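Local coordinates for quinonprotein alcohol dehydrogenase-like protein (PDB 4R5O) that is of unknown function but binds calcium ions and pairs an immunoglobulin-like beta-sandwich with a seven-bladed beta-propeller, at residues D346-K351 with I365-G370; V371-P376 with V388-E393. One frame throughout, in Å; residues are numbered along the deposited sequence.

Contact 1: D346-K351 with I365-G370; sequences DGAIYK and IAAESG
The peptide plane joining G347 and A348 carries the methyl of A367 on one face, with A367 CB 3.7 Å from both G347 C and A348 N. The same CB lies beside D346 O and against A348 CB, the latter at 3.9 Å, next to the turn that leads into strand 349-353. The backbone angles of G347 (phi 97°, psi 19°) would bring a CB up against D346 O, which favours glycine at this position. Beyond the turn the backbones pair: I349 N donates to I365 O at 2.8 Å, and I365 N donates to I349 O at 3.1 Å. This reciprocal pair is a single antiparallel bridge. It ties the outermost strand of one propeller sheet (332-333, 339-343, 349-353) to the connection that runs on to the next sheet. A348 CA lies 3.4 Å from I365 O, a CA-H...O contact. Beside the bridge, I349 CB and I365 CB meet at 4.0 Å. In both isoleucines CG1 stands anti to the carbonyl carbon, beside the backbone N (chi1 near -65°), and both side chains continue onto L386 of strand 386-392.

Contact 2: V371-P376 with V388-E393; sequences VSITAP and VTYTEE
T391 OG1 is gripped by two hydroxyls: T374 OG1 at 2.8 Å, with either able to donate, and S398 OG of the following strand. A chi1 of 55° sets T374 OG1 between its own backbone N and carbonyl carbon, facing T391, and the two threonine side chains cross at about a right angle. Backbone pairing flanks this link. S372 and T391 exchange two hydrogen bonds, the shorter from T391 N to S372 O (2.8 Å), and T374 N donates to T389 O. Water 1 bridges the two segments beyond T374, accepting from T389 N and lying 2.7 Å from A375 O, to which it probably donates.

V371, I373 and Y390 share the other face. V371 CG1, anti to the backbone N (chi1 -172°), touches Y390 CD1 at 3.6 Å. I373 CG1 meets CE1 of the same ring at 3.6 Å, while I373 CD1 packs on V388 CG1. That valine methyl lies over one ring face, offset toward the rim, and Y390 OH bonds to Y403 OH. An alanine in place of I373 would probably open a gap beside V388 CG1 and leave the CE1 side of the Y390 ring less firmly packed. The whole is an antiparallel beta hairpin, strands 371-379 and 386-392, forming the first two strands of a four-stranded propeller blade.

How the contacts relate
The two contacts follow one another in sequence, and their centres lie about 10 Å apart. G370, ending the first, directly precedes V371, and its O lies 3.1 Å from E393 N, a probable hydrogen bond that continues the pairing of the hairpin. I349 couples the two hydrophobically: its CD1 packs 3.4 Å from V388 CG2 and 3.6 Å from I373 CD1, making it one of the residues through which the adjacent propeller sheets meet. I365 of contact 1 touches Y390 of contact 2. The Y390 side chain is about 8 Å from that of T412, a residue of a calcium site whose ion is not bound to this chain in the model, and about 12 Å from a bound calcium ion.

Contact 1: D346-K351 with I365-G370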
ATOM      1  N   ASP A 346      -6.508  21.814 -12.877  1.00 61.46           N
ATOM      2  CA  ASP A 346      -5.591  21.912 -14.031  1.00 62.44           C
ATOM      3  C   ASP A 346      -4.301  21.057 -13.834  1.00 67.74           C
ATOM      4  O   ASP A 346      -3.548  20.839 -14.792  1.00 69.80           O
ATOM      5  CB  ASP A 346      -5.194  23.378 -14.333  1.00 65.91           C
ATOM      6  CG  ASP A 346      -5.070  24.355 -13.163  1.00 89.13           C
ATOM      7  OD1 ASP A 346      -6.061  24.488 -12.381  1.00 91.46           O
ATOM      8  OD2 ASP A 346      -4.083  25.134 -13.142  1.00 97.62           O
ATOM      9  N   GLY A 347      -4.090  20.547 -12.628  1.00 63.01           N
ATOM     10  CA  GLY A 347      -2.920  19.726 -12.336  1.00 61.27           C
ATOM     11  C   GLY A 347      -1.783  20.499 -11.702  1.00 62.64           C
ATOM     12  O   GLY A 347      -0.635  20.056 -11.745  1.00 62.01           O
ATOM     13  N   ALA A 348      -2.096  21.675 -11.125  1.00 58.43           N
ATOM     14  CA  ALA A 348      -1.154  22.529 -10.395  1.00 56.73           C
ATOM     15  C   ALA A 348      -1.217  22.193  -8.903  1.00 57.57           C
ATOM     16  O   ALA A 348      -2.242  21.706  -8.421  1.00 55.55           O
ATOM     17  CB  ALA A 348      -1.451  24.012 -10.634  1.00 57.27           C
ATOM     18  N   ILE A 349      -0.121  22.420  -8.184  1.00 51.87           N
ATOM     19  CA  ILE A 349      -0.056  22.156  -6.761  1.00 49.59           C
ATOM     20  C   ILE A 349       0.113  23.484  -6.098  1.00 53.42           C
ATOM     21  O   ILE A 349       0.903  24.318  -6.544  1.00 55.29           O
ATOM     22  CB  ILE A 349       1.064  21.125  -6.418  1.00 51.85           C
ATOM     23  CG1 ILE A 349       0.664  19.737  -6.983  1.00 51.49           C
ATOM     24  CG2 ILE A 349       1.341  21.013  -4.899  1.00 50.27           C
ATOM     25  CD1 ILE A 349       1.760  18.878  -7.273  1.00 55.50           C
ATOM     26  N   TYR A 350      -0.707  23.701  -5.081  1.00 47.71           N
ATOM     27  CA  TYR A 350      -0.693  24.859  -4.222  1.00 46.53           C
ATOM     28  C   TYR A 350      -0.160  24.456  -2.863  1.00 49.13           C
ATOM     29  O   TYR A 350      -0.489  23.378  -2.370  1.00 48.41           O
ATOM     30  CB  TYR A 350      -2.093  25.465  -4.127  1.00 46.80           C
ATOM     31  CG  TYR A 350      -2.530  26.175  -5.388  1.00 48.68           C
ATOM     32  CD1 TYR A 350      -3.080  25.468  -6.456  1.00 50.46           C
ATOM     33  CD2 TYR A 350      -2.410  27.555  -5.511  1.00 50.03           C
ATOM     34  CE1 TYR A 350      -3.466  26.115  -7.627  1.00 51.28           C
ATOM     35  CE2 TYR A 350      -2.808  28.215  -6.674  1.00 51.63           C
ATOM     36  CZ  TYR A 350      -3.338  27.489  -7.730  1.00 57.45           C
ATOM     37  OH  TYR A 350      -3.758  28.120  -8.882  1.00 58.75           O
ATOM     38  N   LYS A 351       0.721  25.286  -2.300  1.00 46.51           N
ATOM     39  CA  LYS A 351       1.279  25.106  -0.956  1.00 45.99           C
ATOM     40  C   LYS A 351       0.595  26.108  -0.052  1.00 52.45           C
ATOM     41  O   LYS A 351       0.951  27.291  -0.071  1.00 53.10           O
ATOM     42  CB  LYS A 351       2.813  25.248  -0.938  1.00 47.18           C
ATOM     43  CG  LYS A 351       3.404  25.100   0.450  1.00 51.02           C
ATOM     44  CD  LYS A 351       4.931  25.069   0.497  1.00 56.86           C
ATOM     45  CE  LYS A 351       5.627  26.386   0.330  1.00 64.54           C
ATOM     46  NZ  LYS A 351       7.098  26.208   0.432  1.00 76.26           N
ATOM     47  N   ILE A 365       3.813  24.425  -7.531  1.00 53.50           N
ATOM     48  CA  ILE A 365       4.222  23.638  -8.686  1.00 53.31           C
ATOM     49  C   ILE A 365       3.181  23.883  -9.770  1.00 58.17           C
ATOM     50  O   ILE A 365       2.010  23.569  -9.586  1.00 57.66           O
ATOM     51  CB  ILE A 365       4.428  22.139  -8.362  1.00 55.31           C
ATOM     52  CG1 ILE A 365       5.537  21.971  -7.310  1.00 54.90           C
ATOM     53  CG2 ILE A 365       4.769  21.359  -9.640  1.00 56.09           C
ATOM     54  CD1 ILE A 365       5.559  20.637  -6.663  1.00 61.62           C
ATOM     55  N   ALA A 366       3.615  24.493 -10.875  1.00 56.80           N
ATOM     56  CA  ALA A 366       2.782  24.822 -12.027  1.00 57.66           C
ATOM     57  C   ALA A 366       2.265  23.568 -12.734  1.00 61.75           C
ATOM     58  O   ALA A 366       2.907  22.515 -12.706  1.00 62.46           O
ATOM     59  CB  ALA A 366       3.574  25.666 -13.008  1.00 59.19           C
ATOM     60  N   ALA A 367       1.104  23.696 -13.374  1.00 56.99           N
ATOM     61  CA  ALA A 367       0.513  22.622 -14.156  1.00 56.16           C
ATOM     62  C   ALA A 367       1.238  22.469 -15.501  1.00 61.85           C
ATOM     63  O   ALA A 367       1.833  23.432 -15.991  1.00 63.04           O
ATOM     64  CB  ALA A 367      -0.966  22.917 -14.378  1.00 56.43           C
ATOM     65  N   GLU A 368       1.203  21.267 -16.080  1.00 58.04           N
ATOM     66  CA  GLU A 368       1.740  20.976 -17.402  1.00 58.86           C
ATOM     67  C   GLU A 368       0.571  20.591 -18.286  1.00 63.03           C
ATOM     68  O   GLU A 368      -0.255  19.776 -17.860  1.00 61.54           O
ATOM     69  CB  GLU A 368       2.842  19.899 -17.374  1.00 60.67           C
ATOM     70  CG  GLU A 368       4.279  20.424 -17.331  1.00 78.42           C
ATOM     71  CD  GLU A 368       4.755  21.140 -16.076  1.00109.24           C
ATOM     72  OE1 GLU A 368       4.467  20.659 -14.955  1.00 88.32           O
ATOM     73  OE2 GLU A 368       5.524  22.119 -16.224  1.00112.98           O
ATOM     74  N   SER A 369       0.454  21.218 -19.491  1.00 61.48           N
ATOM     75  CA  SER A 369      -0.678  20.957 -20.391  1.00 62.28           C
ATOM     76  C   SER A 369      -0.681  19.470 -20.858  1.00 66.42           C
ATOM     77  O   SER A 369       0.383  18.876 -21.138  1.00 64.67           O
ATOM     78  CB  SER A 369      -0.682  21.904 -21.586  1.00 66.64           C
ATOM     79  OG  SER A 369       0.505  21.838 -22.354  1.00 80.24           O
ATOM     80  N   GLY A 370      -1.886  18.878 -20.828  1.00 63.04           N
ATOM     81  CA  GLY A 370      -2.121  17.483 -21.197  1.00 63.36           C
ATOM     82  C   GLY A 370      -1.601  16.455 -20.199  1.00 67.33           C
ATOM     83  O   GLY A 370      -1.522  15.253 -20.503  1.00 66.62           O
TER

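Contact 2: V371-P376 with V388-E393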
ATOM      1  N   VAL A 371      -1.252  16.937 -18.986  1.00 63.36           N
ATOM      2  CA  VAL A 371      -0.752  16.162 -17.850  1.00 61.45           C
ATOM      3  C   VAL A 371      -1.636  16.486 -16.649  1.00 65.27           C
ATOM      4  O   VAL A 371      -1.847  17.671 -16.319  1.00 66.57           O
ATOM      5  CB  VAL A 371       0.751  16.428 -17.559  1.00 64.92           C
ATOM      6  CG1 VAL A 371       1.275  15.462 -16.518  1.00 63.84           C
ATOM      7  CG2 VAL A 371       1.597  16.321 -18.821  1.00 65.54           C
ATOM      8  N   SER A 372      -2.181  15.442 -16.014  1.00 59.35           N
ATOM      9  CA  SER A 372      -3.035  15.639 -14.853  1.00 57.74           C
ATOM     10  C   SER A 372      -2.533  14.786 -13.687  1.00 57.99           C
ATOM     11  O   SER A 372      -1.827  13.800 -13.908  1.00 58.31           O
ATOM     12  CB  SER A 372      -4.491  15.314 -15.190  1.00 61.89           C
ATOM     13  OG  SER A 372      -4.635  13.990 -15.671  1.00 73.52           O
ATOM     14  N   ILE A 373      -2.863  15.213 -12.443  1.00 50.27           N
ATOM     15  CA  ILE A 373      -2.504  14.531 -11.196  1.00 47.27           C
ATOM     16  C   ILE A 373      -3.656  13.581 -10.918  1.00 46.18           C
ATOM     17  O   ILE A 373      -4.801  14.015 -10.800  1.00 46.32           O
ATOM     18  CB  ILE A 373      -2.190  15.552 -10.070  1.00 49.74           C
ATOM     19  CG1 ILE A 373      -0.952  16.398 -10.504  1.00 49.51           C
ATOM     20  CG2 ILE A 373      -1.954  14.834  -8.713  1.00 50.44           C
ATOM     21  CD1 ILE A 373      -0.620  17.543  -9.689  1.00 48.94           C
ATOM     22  N   THR A 374      -3.361  12.279 -10.909  1.00 40.19           N
ATOM     23  CA  THR A 374      -4.369  11.217 -10.884  1.00 39.52           C
ATOM     24  C   THR A 374      -4.343  10.327  -9.622  1.00 42.86           C
ATOM     25  O   THR A 374      -4.931   9.244  -9.629  1.00 43.66           O
ATOM     26  CB  THR A 374      -4.142  10.320 -12.107  1.00 49.90           C
ATOM     27  OG1 THR A 374      -2.781   9.854 -12.100  1.00 49.14           O
ATOM     28  CG2 THR A 374      -4.445  11.055 -13.435  1.00 44.79           C
ATOM     29  N   ALA A 375      -3.736  10.799  -8.531  1.00 37.89           N
ATOM     30  CA  ALA A 375      -3.693  10.070  -7.268  1.00 36.48           C
ATOM     31  C   ALA A 375      -3.522  11.035  -6.132  1.00 43.07           C
ATOM     32  O   ALA A 375      -3.094  12.164  -6.399  1.00 43.79           O
ATOM     33  CB  ALA A 375      -2.572   9.052  -7.268  1.00 37.26           C
ATOM     34  N   PRO A 376      -3.846  10.664  -4.856  1.00 39.30           N
ATOM     35  CA  PRO A 376      -3.627  11.615  -3.753  1.00 38.26           C
ATOM     36  C   PRO A 376      -2.155  11.977  -3.578  1.00 43.08           C
ATOM     37  O   PRO A 376      -1.283  11.159  -3.873  1.00 44.53           O
ATOM     38  CB  PRO A 376      -4.142  10.862  -2.528  1.00 38.21           C
ATOM     39  CG  PRO A 376      -4.110   9.476  -2.884  1.00 41.52           C
ATOM     40  CD  PRO A 376      -4.387   9.390  -4.344  1.00 38.50           C
ATOM     41  N   VAL A 388       4.111  13.329  -6.208  1.00 43.91           N
ATOM     42  CA  VAL A 388       3.014  13.639  -7.103  1.00 43.48           C
ATOM     43  C   VAL A 388       2.901  12.572  -8.187  1.00 48.64           C
ATOM     44  O   VAL A 388       3.902  12.233  -8.817  1.00 50.65           O
ATOM     45  CB  VAL A 388       3.248  15.029  -7.718  1.00 48.79           C
ATOM     46  CG1 VAL A 388       2.060  15.454  -8.545  1.00 48.63           C
ATOM     47  CG2 VAL A 388       3.530  16.071  -6.642  1.00 49.17           C
ATOM     48  N   THR A 389       1.674  12.053  -8.416  1.00 44.02           N
ATOM     49  CA  THR A 389       1.360  11.065  -9.456  1.00 42.32           C
ATOM     50  C   THR A 389       0.730  11.787 -10.646  1.00 45.86           C
ATOM     51  O   THR A 389      -0.330  12.389 -10.519  1.00 42.84           O
ATOM     52  CB  THR A 389       0.460   9.963  -8.912  1.00 44.03           C
ATOM     53  OG1 THR A 389       1.083   9.359  -7.776  1.00 48.71           O
ATOM     54  CG2 THR A 389       0.110   8.922  -9.940  1.00 38.53           C
ATOM     55  N   TYR A 390       1.419  11.735 -11.801  1.00 45.68           N
ATOM     56  CA  TYR A 390       0.987  12.333 -13.060  1.00 46.18           C
ATOM     57  C   TYR A 390       0.587  11.279 -14.082  1.00 51.85           C
ATOM     58  O   TYR A 390       1.148  10.176 -14.063  1.00 48.78           O
ATOM     59  CB  TYR A 390       2.111  13.193 -13.667  1.00 46.61           C
ATOM     60  CG  TYR A 390       2.520  14.402 -12.873  1.00 45.82           C
ATOM     61  CD1 TYR A 390       1.794  15.580 -12.944  1.00 49.34           C
ATOM     62  CD2 TYR A 390       3.700  14.411 -12.152  1.00 45.21           C
ATOM     63  CE1 TYR A 390       2.197  16.725 -12.257  1.00 51.87           C
ATOM     64  CE2 TYR A 390       4.116  15.546 -11.460  1.00 46.04           C
ATOM     65  CZ  TYR A 390       3.362  16.705 -11.517  1.00 53.86           C
ATOM     66  OH  TYR A 390       3.754  17.838 -10.839  1.00 55.12           O
ATOM     67  N   THR A 391      -0.341  11.640 -15.008  1.00 51.83           N
ATOM     68  CA  THR A 391      -0.745  10.798 -16.130  1.00 53.60           C
ATOM     69  C   THR A 391      -0.870  11.674 -17.361  1.00 67.06           C
ATOM     70  O   THR A 391      -1.563  12.699 -17.323  1.00 67.94           O
ATOM     71  CB  THR A 391      -2.030  10.005 -15.857  1.00 51.63           C
ATOM     72  OG1 THR A 391      -1.858   9.182 -14.698  1.00 50.71           O
ATOM     73  CG2 THR A 391      -2.445   9.126 -17.031  1.00 44.15           C
ATOM     74  N   GLU A 392      -0.165  11.273 -18.448  1.00 70.63           N
ATOM     75  CA  GLU A 392      -0.272  11.924 -19.753  1.00 74.12           C
ATOM     76  C   GLU A 392      -1.555  11.401 -20.366  1.00 82.70           C
ATOM     77  O   GLU A 392      -1.665  10.199 -20.631  1.00 82.91           O
ATOM     78  CB  GLU A 392       0.967  11.707 -20.642  1.00 76.63           C
ATOM     79  CG  GLU A 392       2.221  12.447 -20.197  1.00 92.26           C
ATOM     80  CD  GLU A 392       3.405  12.441 -21.151  1.00123.24           C
ATOM     81  OE1 GLU A 392       3.185  12.438 -22.385  1.00128.87           O
ATOM     82  OE2 GLU A 392       4.550  12.562 -20.660  1.00117.98           O
ATOM     83  N   GLU A 393      -2.559  12.284 -20.456  1.00 82.46           N
ATOM     84  CA  GLU A 393      -3.934  12.025 -20.898  1.00 84.40           C
ATOM     85  C   GLU A 393      -3.999  11.308 -22.264  1.00 90.78           C
ATOM     86  O   GLU A 393      -4.725  10.313 -22.394  1.00 90.40           O
ATOM     87  CB  GLU A 393      -4.718  13.357 -20.996  1.00 86.47           C
ATOM     88  CG  GLU A 393      -4.732  14.187 -19.711  1.00100.16           C
ATOM     89  CD  GLU A 393      -5.383  15.561 -19.754  1.00123.33           C
ATOM     90  OE1 GLU A 393      -5.805  15.999 -20.849  1.00133.98           O
ATOM     91  OE2 GLU A 393      -5.452  16.210 -18.684  1.00104.70           O
TER
HETATM   92  O   HOH W   1      -0.447  12.623  -6.600  1.00 44.14           O
HETATM   93  O   HOH W   2       1.533  10.893  -5.650  1.00 46.08           O